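Long-range contacts in D-glycero-beta-D-manno-heptose-1,7-bisphosphate 7-phosphatase (Mesorhizobium loti, PDB 2O2X), which removes the 7-phosphate from D-glycero-beta-D-manno-heptose 1,7-bisphosphate, using magnesium, on the pathway to ADP-L-glycero-beta-D-manno-heptose: residues G23-P28 with F111-L116; H30-F35 with L154-I159; I55-Q60 with E103-E108; L62-T67 with G203-A208. All blocks are in the same frame, centred on the assembly; numbering follows the deposited sequence.

In the fold
From the N terminus, the chain leaves strand 17-21 through G23-P28, which contact 1 joins to the residues leading into strand 114-118. H30-F35 then enters strand 34-36, and contact 2 pairs it with L154-I159, closing a longer loop that crosses the first. I55-Q60 lies in the loop beyond that strand; contact 3 sets it against helix 91-107 and is nested inside both earlier loops. L62-T67, in the following helix, meets G203-A208 near the C terminus, so contact 4 crosses the other three. Contact 2 thus joins two strands, contact 4 two helices, and contacts 1 and 3 fix loops to a strand's lead-in and a helix. L62 touches contact 3, and L34 and L158 touch contact 4.

Contact 1 of 4, residues G23-P28 with F111-L116; sequences GGRVFP and FVDMVL
R25 and D113 both set CG anti to the carbonyl carbon, beside the backbone N; R25 then bends at chi3 (-74°), which swings its guanidinium back over F111, and D113 lifts its carboxylate to meet it. The contact fastens a loop to the lead-in of strand 114-118, part of the central sheet of this HAD-like phosphatase. NE of R25 lies 2.7 Å from D113 OD1; this salt-bridged hydrogen bond has an N-H...O angle of 167° and lies in the guanidinium plane and on the syn lone pair of the oxygen. R25 NH2 adds a bond of 2.9 Å to V112 O, reached from above the carbonyl plane, and a weak one to the same OD1. One guanidinium face stacks on F111, whose CG takes the crowded position between N and C: R25 CZ is 3.8 Å from the ring centre, off-centre, with the planes 28° apart. F27 approaches the carboxylate with CZ 3.4 Å from D113 CG, the two planes steeply inclined. The other oxygen, OD2, receives the backbone N-H of V75, so both oxygens of this buried carboxylate have partners, which would probably favour its ionised form. An alanine at R25 would take away the guanidinium and would probably leave D113 without its charge partner and F111 without its stack. One water accepts from R25 N and donates to D113 OD1, 2.8 Å away.

Contact 2 of 4, residues H30-F35 with L154-I159; sequences HLPALF and LQRSLI
At H30 the link is indirect: a water donates to its carbonyl O and accepts from R156 NH1. From here the chain runs into strand 34-36, which lies parallel to strand 158-161 in the middle of the Rossmann-like sheet of the HAD fold. P32 lies alongside R156, pointing the same way, with its CG 3.5 Å from NH1. A33 N donates almost straight (172°) to S157 OG, 2.9 Å off, while that hydroxyl donates to D153 O, so the serine side chain serves as a relay where the strands come together. A33 O then takes the N-H of L158, 3.0 Å away and nearly along the C=O axis. L34 turns to the face it shares with L158, with CD1 against L158 CB, and helix 199-211 covers both. F35 N returns a bond of 2.8 Å to L158 O, in the carbonyl plane. On the opposite face, the ring of F35 takes L154 CD2 at its edge, 3.8 Å from CZ, and touches L143 and A146 of helix 141-150. D37, the probable nucleophile, follows directly after this strand. I159 sets CG1 3.8 Å from F35 CB, and its CA makes a C-H...O contact of 3.2 Å with F35 O.

Contact 3 of 4, residues I55-Q60 with E103-E108; sequences IVLRPQ and ELLREE
L57 carries the contact: its CD1 sits 3.7 Å from L104 CB and 3.9 Å from L105 CD2, wedged against helix 91-107 near its C-terminal end. E108 closes the patch with its aliphatic CG, 4.0 Å from L57 CD1, its chain bent at chi2. Two torsions aim L57: CG stands beside the backbone N (chi1 -62°) and the chain then runs extended, laying the methyls against the helix. Ahead of it, I55 offers CG2, anti to its backbone N, to L104 CD1 at 3.8 Å; the end of the side chain turns away from the contact, and I55 also touches V97 and V101. All of these contacts are apolar. In the next shell, L62 of helix 62-71 packs on L57, L105 and E108 together. The loop itself is held by backbone hydrogen bonds of V56 with V44 and R58 with I42, while R58 NH1 bonds T41 O. I55 lies about 5 Å, side chain to side chain, from R38 and D39, so this loop borders the probable active site. It lies between the nucleophile strand and helix 62-71, where HAD phosphatases carry the squiggle and flap, and probably forms the return from that region.

Contact 4 of 4, residues L62-T67 with G203-A208; sequences LPAIAT and GDLLAA
Two helices lying on the same side of the central HAD sheet, 62-71 and 199-211, meet here almost parallel: the segment axes approach to 9.7 Å with 9° between their directions. L206 fills the gap. Its CG stands beside the backbone N (chi1 -57°), and the extended chain carries the branched end across to the other helix, where CD2 lies over the backbone of A64, 3.5 Å from CA. The other methyl, CD1, meets P63 CB at 4.1 Å. The small A64 lets L206 CD2 lie on the helix backbone, and A64 CB also takes L205 CD2 at 4.0 Å, a methyl sent there by a different chi1, with CG anti to the backbone N. T67 crosses L206 at about a right angle. Its OG1 sits beside its own backbone N (chi1 -63°), 3.8 Å from L206 CD2 and a similar distance from CD1, while CG2 reaches toward the carbonyl O of L206. T67 OG1 donates to P63 O, 2.8 Å away and above the carbonyl plane; the same oxygen accepts T67 N at 2.9 Å. An alanine at T67 would remove OG1 and CG2, and would probably lose the hydroxyl's bond to P63 O and loosen the packing on L206. L202, I209 and E210 extend the contact along the second helix, and W179 of strand 177-181 lies against L205. Because the hydroxyl turns its proton back into its own helix, T67 can meet the methyls of L206 without needing a polar partner across the gap, so the interface is held by van der Waals packing.

Contact 1 of 4, residues G23-P28 with F111-L116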
loop_
_atom_site.group_PDB
_atom_site.type_symbol
_atom_site.label_atom_id
_atom_site.label_comp_id
_atom_site.label_asym_id
_atom_site.label_seq_id
_atom_site.Cartn_x
_atom_site.Cartn_y
_atom_site.Cartn_z
ATOM N N GLY A 23 -8.357 2.167 12.388
ATOM C CA GLY A 23 -8.737 1.153 13.373
ATOM C C GLY A 23 -7.924 1.360 14.618
ATOM O O GLY A 23 -7.130 2.299 14.724
ATOM N N GLY A 24 -8.090 0.458 15.563
ATOM C CA GLY A 24 -7.470 0.668 16.868
ATOM C C GLY A 24 -6.731 -0.540 17.350
ATOM O O GLY A 24 -6.594 -0.733 18.560
ATOM N N ARG A 25 -6.258 -1.371 16.421
ATOM C CA ARG A 25 -5.453 -2.517 16.807
ATOM C C ARG A 25 -4.121 -2.020 17.321
ATOM O O ARG A 25 -3.631 -0.997 16.889
ATOM C CB ARG A 25 -5.283 -3.483 15.660
ATOM C CG ARG A 25 -6.549 -4.208 15.329
ATOM C CD ARG A 25 -6.543 -4.787 13.940
ATOM N NE ARG A 25 -6.713 -3.760 12.886
ATOM C CZ ARG A 25 -7.859 -3.184 12.545
ATOM N NH1 ARG A 25 -8.989 -3.462 13.185
ATOM N NH2 ARG A 25 -7.871 -2.271 11.578
ATOM N N VAL A 26 -3.564 -2.726 18.295
ATOM C CA VAL A 26 -2.306 -2.323 18.893
ATOM C C VAL A 26 -1.211 -3.218 18.332
ATOM O O VAL A 26 -1.359 -4.438 18.251
ATOM C CB VAL A 26 -2.373 -2.384 20.444
ATOM C CG1 VAL A 26 -0.976 -2.252 21.082
ATOM C CG2 VAL A 26 -3.311 -1.290 20.958
ATOM N N PHE A 27 -0.129 -2.590 17.910
ATOM C CA PHE A 27 0.998 -3.296 17.385
ATOM C C PHE A 27 2.187 -2.971 18.255
ATOM O O PHE A 27 2.528 -1.808 18.418
ATOM C CB PHE A 27 1.249 -2.870 15.933
ATOM C CG PHE A 27 0.143 -3.278 15.018
ATOM C CD1 PHE A 27 0.009 -4.597 14.601
ATOM C CD2 PHE A 27 -0.817 -2.363 14.635
ATOM C CE1 PHE A 27 -1.046 -4.966 13.792
ATOM C CE2 PHE A 27 -1.879 -2.731 13.836
ATOM C CZ PHE A 27 -1.999 -4.040 13.415
ATOM N N PRO A 28 2.836 -4.005 18.798
ATOM C CA PRO A 28 4.101 -3.757 19.470
ATOM C C PRO A 28 5.136 -3.248 18.485
ATOM O O PRO A 28 4.990 -3.415 17.273
ATOM C CB PRO A 28 4.503 -5.136 20.024
ATOM C CG PRO A 28 3.750 -6.094 19.215
ATOM C CD PRO A 28 2.489 -5.439 18.772
ATOM N N PHE A 111 -9.103 -6.063 7.167
ATOM C CA PHE A 111 -8.868 -4.664 7.480
ATOM C C PHE A 111 -7.434 -4.242 7.194
ATOM O O PHE A 111 -6.541 -5.067 6.991
ATOM C CB PHE A 111 -9.203 -4.384 8.950
ATOM C CG PHE A 111 -8.731 -5.424 9.863
ATOM C CD1 PHE A 111 -7.422 -5.455 10.288
ATOM C CD2 PHE A 111 -9.588 -6.437 10.289
ATOM C CE1 PHE A 111 -6.965 -6.458 11.152
ATOM C CE2 PHE A 111 -9.141 -7.425 11.149
ATOM C CZ PHE A 111 -7.833 -7.439 11.579
ATOM N N VAL A 112 -7.246 -2.927 7.189
ATOM C CA VAL A 112 -5.913 -2.352 7.125
ATOM C C VAL A 112 -5.700 -1.489 8.371
ATOM O O VAL A 112 -6.637 -1.234 9.148
ATOM C CB VAL A 112 -5.680 -1.544 5.846
ATOM C CG1 VAL A 112 -6.086 -2.347 4.590
ATOM C CG2 VAL A 112 -6.385 -0.226 5.865
ATOM N N ASP A 113 -4.454 -1.072 8.570
ATOM C CA ASP A 113 -4.022 -0.385 9.800
ATOM C C ASP A 113 -3.492 1.030 9.600
ATOM O O ASP A 113 -3.403 1.818 10.542
ATOM C CB ASP A 113 -3.011 -1.267 10.486
ATOM C CG ASP A 113 -3.599 -2.622 10.808
ATOM O OD1 ASP A 113 -4.534 -2.636 11.672
ATOM O OD2 ASP A 113 -3.210 -3.632 10.169
HETATM N N MSE A 114 -3.149 1.379 8.365
HETATM C CA MSE A 114 -2.707 2.740 8.081
HETATM C C MSE A 114 -2.878 2.982 6.582
HETATM O O MSE A 114 -2.710 2.051 5.772
HETATM C CB MSE A 114 -1.259 2.938 8.504
HETATM C CG MSE A 114 -0.731 4.329 8.303
HETATM SE SE MSE A 114 1.010 4.679 9.055
HETATM C CE MSE A 114 0.473 4.912 10.888
ATOM N N VAL A 115 -3.227 4.212 6.229
ATOM C CA VAL A 115 -3.264 4.649 4.819
ATOM C C VAL A 115 -2.384 5.876 4.639
ATOM O O VAL A 115 -2.565 6.868 5.362
ATOM C CB VAL A 115 -4.703 5.004 4.383
ATOM C CG1 VAL A 115 -4.734 5.555 2.946
ATOM C CG2 VAL A 115 -5.623 3.788 4.512
ATOM N N LEU A 116 -1.455 5.822 3.682
ATOM C CA LEU A 116 -0.692 6.983 3.231
ATOM C C LEU A 116 -0.952 7.197 1.754
ATOM O O LEU A 116 -1.039 6.237 0.981
ATOM C CB LEU A 116 0.801 6.871 3.495
ATOM C CG LEU A 116 1.166 6.540 4.949
ATOM C CD1 LEU A 116 1.316 5.056 5.163
ATOM C CD2 LEU A 116 2.514 7.168 5.320
HETATM O O HOH W 1 -5.414 -0.737 13.462
#

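Contact 2 of 4, residues H30-F35 with L154-I159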
loop_
_atom_site.group_PDB
_atom_site.type_symbol
_atom_site.label_atom_id
_atom_site.label_comp_id
_atom_site.label_asym_id
_atom_site.label_seq_id
_atom_site.Cartn_x
_atom_site.Cartn_y
_atom_site.Cartn_z
ATOM N N HIS A 30 8.702 -2.799 16.321
ATOM C CA HIS A 30 9.674 -3.610 15.568
ATOM C C HIS A 30 9.050 -4.819 14.866
ATOM O O HIS A 30 9.699 -5.855 14.692
ATOM C CB HIS A 30 10.883 -4.016 16.430
ATOM C CG HIS A 30 12.159 -4.164 15.648
ATOM N ND1 HIS A 30 12.752 -3.108 14.985
ATOM C CD2 HIS A 30 12.956 -5.237 15.434
ATOM C CE1 HIS A 30 13.856 -3.528 14.393
ATOM N NE2 HIS A 30 14.005 -4.815 14.654
ATOM N N LEU A 31 7.792 -4.670 14.451
ATOM C CA LEU A 31 7.131 -5.666 13.609
ATOM C C LEU A 31 7.407 -5.327 12.142
ATOM O O LEU A 31 7.458 -4.143 11.772
ATOM C CB LEU A 31 5.625 -5.672 13.810
ATOM C CG LEU A 31 5.102 -6.251 15.118
ATOM C CD1 LEU A 31 3.598 -6.079 15.189
ATOM C CD2 LEU A 31 5.517 -7.715 15.207
ATOM N N PRO A 32 7.483 -6.357 11.300
ATOM C CA PRO A 32 7.395 -6.117 9.861
ATOM C C PRO A 32 5.976 -5.760 9.482
ATOM O O PRO A 32 5.048 -6.063 10.224
ATOM C CB PRO A 32 7.744 -7.475 9.243
ATOM C CG PRO A 32 8.079 -8.377 10.357
ATOM C CD PRO A 32 7.556 -7.788 11.607
ATOM N N ALA A 33 5.834 -5.086 8.345
ATOM C CA ALA A 33 4.530 -4.725 7.803
ATOM C C ALA A 33 4.343 -5.349 6.445
ATOM O O ALA A 33 5.311 -5.700 5.759
ATOM C CB ALA A 33 4.410 -3.219 7.668
ATOM N N LEU A 34 3.079 -5.468 6.076
ATOM C CA LEU A 34 2.670 -5.754 4.716
ATOM C C LEU A 34 2.231 -4.452 4.099
ATOM O O LEU A 34 1.175 -3.926 4.443
ATOM C CB LEU A 34 1.536 -6.786 4.655
ATOM C CG LEU A 34 0.984 -7.086 3.248
ATOM C CD1 LEU A 34 2.023 -7.686 2.360
ATOM C CD2 LEU A 34 -0.226 -7.993 3.359
ATOM N N PHE A 35 3.041 -3.928 3.183
ATOM C CA PHE A 35 2.690 -2.736 2.415
ATOM C C PHE A 35 1.933 -3.145 1.156
ATOM O O PHE A 35 2.379 -4.033 0.439
ATOM C CB PHE A 35 3.943 -1.959 1.989
ATOM C CG PHE A 35 4.674 -1.270 3.132
ATOM C CD1 PHE A 35 4.246 -0.030 3.606
ATOM C CD2 PHE A 35 5.786 -1.856 3.731
ATOM C CE1 PHE A 35 4.912 0.620 4.637
ATOM C CE2 PHE A 35 6.453 -1.188 4.766
ATOM C CZ PHE A 35 5.999 0.038 5.214
ATOM N N LEU A 154 11.528 -2.399 8.714
ATOM C CA LEU A 154 11.404 -2.283 7.254
ATOM C C LEU A 154 12.176 -3.366 6.517
ATOM O O LEU A 154 11.736 -3.858 5.480
ATOM C CB LEU A 154 11.841 -0.907 6.760
ATOM C CG LEU A 154 10.984 0.287 7.146
ATOM C CD1 LEU A 154 11.623 1.570 6.626
ATOM C CD2 LEU A 154 9.562 0.121 6.621
ATOM N N GLN A 155 13.299 -3.795 7.069
ATOM C CA GLN A 155 14.134 -4.753 6.373
ATOM C C GLN A 155 13.413 -6.087 6.214
ATOM O O GLN A 155 13.651 -6.795 5.263
ATOM C CB GLN A 155 15.470 -4.923 7.112
ATOM C CG GLN A 155 16.350 -3.675 7.081
ATOM C CD GLN A 155 15.842 -2.517 7.946
ATOM O OE1 GLN A 155 15.098 -2.705 8.926
ATOM N NE2 GLN A 155 16.246 -1.304 7.577
ATOM N N ARG A 156 12.514 -6.423 7.139
ATOM C CA ARG A 156 11.746 -7.664 7.058
ATOM C C ARG A 156 10.344 -7.481 6.452
ATOM O O ARG A 156 9.613 -8.449 6.322
ATOM C CB ARG A 156 11.639 -8.311 8.437
ATOM C CG ARG A 156 13.004 -8.666 9.047
ATOM C CD ARG A 156 12.857 -9.421 10.362
ATOM N NE ARG A 156 12.190 -10.707 10.184
ATOM C CZ ARG A 156 11.134 -11.147 10.882
ATOM N NH1 ARG A 156 10.570 -10.414 11.853
ATOM N NH2 ARG A 156 10.637 -12.352 10.609
ATOM N N SER A 157 9.965 -6.246 6.105
ATOM C CA SER A 157 8.636 -5.966 5.545
ATOM C C SER A 157 8.526 -6.432 4.113
ATOM O O SER A 157 9.529 -6.715 3.443
ATOM C CB SER A 157 8.350 -4.458 5.656
ATOM O OG SER A 157 8.257 -4.080 7.032
ATOM N N LEU A 158 7.277 -6.542 3.650
ATOM C CA LEU A 158 6.987 -6.951 2.288
ATOM C C LEU A 158 6.130 -5.883 1.638
ATOM O O LEU A 158 5.435 -5.146 2.323
ATOM C CB LEU A 158 6.187 -8.253 2.334
ATOM C CG LEU A 158 6.799 -9.399 3.163
ATOM C CD1 LEU A 158 5.828 -10.581 3.139
ATOM C CD2 LEU A 158 8.157 -9.814 2.628
ATOM N N ILE A 159 6.203 -5.798 0.313
ATOM C CA ILE A 159 5.354 -4.888 -0.446
ATOM C C ILE A 159 4.740 -5.651 -1.614
ATOM O O ILE A 159 5.393 -6.534 -2.200
ATOM C CB ILE A 159 6.081 -3.625 -0.945
ATOM C CG1 ILE A 159 5.075 -2.627 -1.582
ATOM C CG2 ILE A 159 7.277 -3.962 -1.859
ATOM C CD1 ILE A 159 5.540 -1.186 -1.631
HETATM O O HOH W 2 11.265 -7.605 13.303
#

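Contact 3 of 4, residues I55-Q60 with E103-E108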
loop_
_atom_site.group_PDB
_atom_site.type_symbol
_atom_site.label_atom_id
_atom_site.label_comp_id
_atom_site.label_asym_id
_atom_site.label_seq_id
_atom_site.Cartn_x
_atom_site.Cartn_y
_atom_site.Cartn_z
ATOM N N ILE A 55 -16.017 1.471 -7.344
ATOM C CA ILE A 55 -14.970 0.644 -6.697
ATOM C C ILE A 55 -15.378 -0.827 -6.624
ATOM O O ILE A 55 -16.486 -1.172 -6.175
ATOM C CB ILE A 55 -14.664 1.189 -5.291
ATOM C CG1 ILE A 55 -13.920 2.517 -5.400
ATOM C CG2 ILE A 55 -13.864 0.194 -4.444
ATOM C CD1 ILE A 55 -12.415 2.384 -5.774
ATOM N N VAL A 56 -14.458 -1.696 -7.049
ATOM C CA VAL A 56 -14.609 -3.142 -6.952
ATOM C C VAL A 56 -13.316 -3.719 -6.401
ATOM O O VAL A 56 -12.256 -3.402 -6.913
ATOM C CB VAL A 56 -14.862 -3.736 -8.351
ATOM C CG1 VAL A 56 -14.928 -5.245 -8.316
ATOM C CG2 VAL A 56 -16.141 -3.158 -8.919
ATOM N N LEU A 57 -13.419 -4.570 -5.389
ATOM C CA LEU A 57 -12.248 -5.246 -4.848
ATOM C C LEU A 57 -11.675 -6.263 -5.821
ATOM O O LEU A 57 -12.405 -6.868 -6.617
ATOM C CB LEU A 57 -12.577 -5.935 -3.550
ATOM C CG LEU A 57 -13.037 -5.077 -2.376
ATOM C CD1 LEU A 57 -13.164 -5.919 -1.161
ATOM C CD2 LEU A 57 -12.095 -3.945 -2.131
ATOM N N ARG A 58 -10.359 -6.450 -5.762
ATOM C CA ARG A 58 -9.695 -7.599 -6.386
ATOM C C ARG A 58 -9.727 -8.746 -5.384
ATOM O O ARG A 58 -9.010 -8.723 -4.383
ATOM C CB ARG A 58 -8.268 -7.255 -6.805
ATOM C CG ARG A 58 -8.180 -6.164 -7.852
ATOM C CD ARG A 58 -6.782 -5.907 -8.329
ATOM N NE ARG A 58 -6.197 -7.053 -9.057
ATOM C CZ ARG A 58 -5.334 -7.927 -8.565
ATOM N NH1 ARG A 58 -4.852 -7.840 -7.323
ATOM N NH2 ARG A 58 -4.929 -8.915 -9.342
ATOM N N PRO A 59 -10.585 -9.762 -5.618
ATOM C CA PRO A 59 -10.680 -10.781 -4.554
ATOM C C PRO A 59 -9.395 -11.543 -4.311
ATOM O O PRO A 59 -9.180 -12.043 -3.220
ATOM C CB PRO A 59 -11.805 -11.716 -5.046
ATOM C CG PRO A 59 -12.555 -10.893 -6.072
ATOM C CD PRO A 59 -11.517 -10.033 -6.729
ATOM N N GLN A 60 -8.528 -11.594 -5.294
ATOM C CA GLN A 60 -7.285 -12.363 -5.113
ATOM C C GLN A 60 -6.288 -11.710 -4.135
ATOM O O GLN A 60 -5.343 -12.352 -3.714
ATOM C CB GLN A 60 -6.656 -12.723 -6.459
ATOM C CG GLN A 60 -6.355 -11.600 -7.388
ATOM C CD GLN A 60 -7.496 -11.251 -8.360
ATOM O OE1 GLN A 60 -8.548 -10.723 -7.962
ATOM N NE2 GLN A 60 -7.267 -11.483 -9.639
ATOM N N GLU A 103 -14.715 -0.110 3.586
ATOM C CA GLU A 103 -16.031 -0.730 3.860
ATOM C C GLU A 103 -16.206 -2.073 3.176
ATOM O O GLU A 103 -16.661 -3.049 3.791
ATOM C CB GLU A 103 -17.167 0.223 3.470
ATOM C CG GLU A 103 -18.556 -0.369 3.619
ATOM C CD GLU A 103 -18.870 -0.928 5.016
ATOM O OE1 GLU A 103 -18.229 -0.529 6.020
ATOM O OE2 GLU A 103 -19.792 -1.775 5.098
ATOM N N LEU A 104 -15.818 -2.147 1.909
ATOM C CA LEU A 104 -15.885 -3.419 1.205
ATOM C C LEU A 104 -14.971 -4.468 1.835
ATOM O O LEU A 104 -15.317 -5.655 1.932
ATOM C CB LEU A 104 -15.572 -3.239 -0.276
ATOM C CG LEU A 104 -16.634 -2.477 -1.074
ATOM C CD1 LEU A 104 -16.077 -2.102 -2.409
ATOM C CD2 LEU A 104 -17.877 -3.329 -1.210
ATOM N N LEU A 105 -13.791 -4.059 2.282
ATOM C CA LEU A 105 -12.891 -4.968 2.974
ATOM C C LEU A 105 -13.509 -5.459 4.292
ATOM O O LEU A 105 -13.413 -6.632 4.649
ATOM C CB LEU A 105 -11.557 -4.284 3.247
ATOM C CG LEU A 105 -10.636 -4.008 2.060
ATOM C CD1 LEU A 105 -9.389 -3.267 2.524
ATOM C CD2 LEU A 105 -10.274 -5.272 1.321
ATOM N N ARG A 106 -14.129 -4.548 5.024
ATOM C CA ARG A 106 -14.842 -4.908 6.261
ATOM C C ARG A 106 -15.894 -5.982 6.007
ATOM O O ARG A 106 -16.026 -6.925 6.788
ATOM C CB ARG A 106 -15.508 -3.682 6.886
ATOM C CG ARG A 106 -16.030 -3.947 8.313
ATOM C CD ARG A 106 -16.962 -2.863 8.826
ATOM N NE ARG A 106 -18.211 -2.768 8.062
ATOM C CZ ARG A 106 -19.264 -3.582 8.200
ATOM N NH1 ARG A 106 -19.261 -4.576 9.081
ATOM N NH2 ARG A 106 -20.344 -3.399 7.444
ATOM N N GLU A 107 -16.617 -5.847 4.906
ATOM C CA GLU A 107 -17.648 -6.823 4.546
ATOM C C GLU A 107 -17.069 -8.192 4.225
ATOM O O GLU A 107 -17.768 -9.188 4.314
ATOM C CB GLU A 107 -18.470 -6.312 3.375
ATOM C CG GLU A 107 -19.359 -5.135 3.762
ATOM C CD GLU A 107 -20.047 -4.489 2.575
ATOM O OE1 GLU A 107 -19.957 -5.020 1.448
ATOM O OE2 GLU A 107 -20.688 -3.430 2.761
ATOM N N GLU A 108 -15.785 -8.237 3.853
ATOM C CA GLU A 108 -15.052 -9.491 3.641
ATOM C C GLU A 108 -14.320 -9.986 4.890
ATOM O O GLU A 108 -13.620 -11.025 4.862
ATOM C CB GLU A 108 -14.018 -9.307 2.511
ATOM C CG GLU A 108 -14.574 -8.924 1.151
ATOM C CD GLU A 108 -15.472 -9.969 0.553
ATOM O OE1 GLU A 108 -15.258 -11.182 0.794
ATOM O OE2 GLU A 108 -16.408 -9.558 -0.163
#

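Contact 4 of 4, residues L62-T67 with G203-A208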
loop_
_atom_site.group_PDB
_atom_site.type_symbol
_atom_site.label_atom_id
_atom_site.label_comp_id
_atom_site.label_asym_id
_atom_site.label_seq_id
_atom_site.Cartn_x
_atom_site.Cartn_y
_atom_site.Cartn_z
ATOM N N LEU A 62 -7.513 -10.586 -1.194
ATOM C CA LEU A 62 -8.121 -10.753 0.121
ATOM C C LEU A 62 -7.443 -11.832 0.992
ATOM O O LEU A 62 -7.287 -11.614 2.194
ATOM C CB LEU A 62 -9.625 -11.029 -0.005
ATOM C CG LEU A 62 -10.425 -9.873 -0.632
ATOM C CD1 LEU A 62 -11.860 -10.260 -0.939
ATOM C CD2 LEU A 62 -10.388 -8.641 0.263
ATOM N N PRO A 63 -6.999 -12.980 0.411
ATOM C CA PRO A 63 -6.254 -13.927 1.247
ATOM C C PRO A 63 -5.002 -13.328 1.884
ATOM O O PRO A 63 -4.627 -13.689 2.989
ATOM C CB PRO A 63 -5.895 -15.042 0.261
ATOM C CG PRO A 63 -6.995 -14.986 -0.737
ATOM C CD PRO A 63 -7.202 -13.528 -0.944
ATOM N N ALA A 64 -4.318 -12.452 1.164
ATOM C CA ALA A 64 -3.108 -11.819 1.730
ATOM C C ALA A 64 -3.423 -10.905 2.893
ATOM O O ALA A 64 -2.724 -10.929 3.912
ATOM C CB ALA A 64 -2.363 -11.054 0.637
ATOM N N ILE A 65 -4.451 -10.077 2.755
ATOM C CA ILE A 65 -4.842 -9.207 3.846
ATOM C C ILE A 65 -5.299 -10.044 5.052
ATOM O O ILE A 65 -4.874 -9.792 6.167
ATOM C CB ILE A 65 -5.936 -8.201 3.409
ATOM C CG1 ILE A 65 -5.473 -7.361 2.211
ATOM C CG2 ILE A 65 -6.284 -7.256 4.551
ATOM C CD1 ILE A 65 -6.513 -6.435 1.684
ATOM N N ALA A 66 -6.142 -11.038 4.802
ATOM C CA ALA A 66 -6.598 -11.923 5.887
ATOM C C ALA A 66 -5.430 -12.591 6.613
ATOM O O ALA A 66 -5.391 -12.669 7.846
ATOM C CB ALA A 66 -7.521 -12.975 5.330
ATOM N N THR A 67 -4.457 -13.079 5.856
ATOM C CA THR A 67 -3.291 -13.737 6.437
ATOM C C THR A 67 -2.485 -12.800 7.319
ATOM O O THR A 67 -2.094 -13.161 8.415
ATOM C CB THR A 67 -2.414 -14.371 5.319
ATOM O OG1 THR A 67 -3.177 -15.384 4.644
ATOM C CG2 THR A 67 -1.192 -14.986 5.852
ATOM N N GLY A 203 0.391 -18.243 -3.029
ATOM C CA GLY A 203 0.889 -19.103 -1.959
ATOM C C GLY A 203 2.259 -18.729 -1.460
ATOM O O GLY A 203 2.516 -18.814 -0.267
ATOM N N ASP A 204 3.149 -18.364 -2.384
ATOM C CA ASP A 204 4.494 -17.923 -2.021
ATOM C C ASP A 204 4.386 -16.688 -1.142
ATOM O O ASP A 204 5.083 -16.559 -0.143
ATOM C CB ASP A 204 5.358 -17.585 -3.248
ATOM C CG ASP A 204 5.530 -18.761 -4.218
ATOM O OD1 ASP A 204 5.629 -19.910 -3.755
ATOM O OD2 ASP A 204 5.546 -18.518 -5.446
ATOM N N LEU A 205 3.556 -15.732 -1.553
ATOM C CA LEU A 205 3.353 -14.547 -0.736
ATOM C C LEU A 205 2.788 -14.860 0.657
ATOM O O LEU A 205 3.281 -14.333 1.660
ATOM C CB LEU A 205 2.440 -13.544 -1.469
ATOM C CG LEU A 205 1.891 -12.357 -0.684
ATOM C CD1 LEU A 205 3.052 -11.518 -0.215
ATOM C CD2 LEU A 205 0.922 -11.532 -1.518
ATOM N N LEU A 206 1.769 -15.718 0.721
ATOM C CA LEU A 206 1.160 -16.085 1.993
ATOM C C LEU A 206 2.184 -16.762 2.897
ATOM O O LEU A 206 2.210 -16.479 4.091
ATOM C CB LEU A 206 -0.108 -16.945 1.837
ATOM C CG LEU A 206 -1.227 -16.327 0.991
ATOM C CD1 LEU A 206 -2.508 -17.106 1.186
ATOM C CD2 LEU A 206 -1.471 -14.858 1.325
ATOM N N ALA A 207 3.027 -17.628 2.344
ATOM C CA ALA A 207 4.062 -18.262 3.158
ATOM C C ALA A 207 4.994 -17.215 3.736
ATOM O O ALA A 207 5.402 -17.278 4.913
ATOM C CB ALA A 207 4.840 -19.267 2.343
ATOM N N ALA A 208 5.336 -16.219 2.928
ATOM C CA ALA A 208 6.243 -15.152 3.378
ATOM C C ALA A 208 5.628 -14.313 4.519
ATOM O O ALA A 208 6.329 -13.941 5.463
ATOM C CB ALA A 208 6.624 -14.291 2.205
#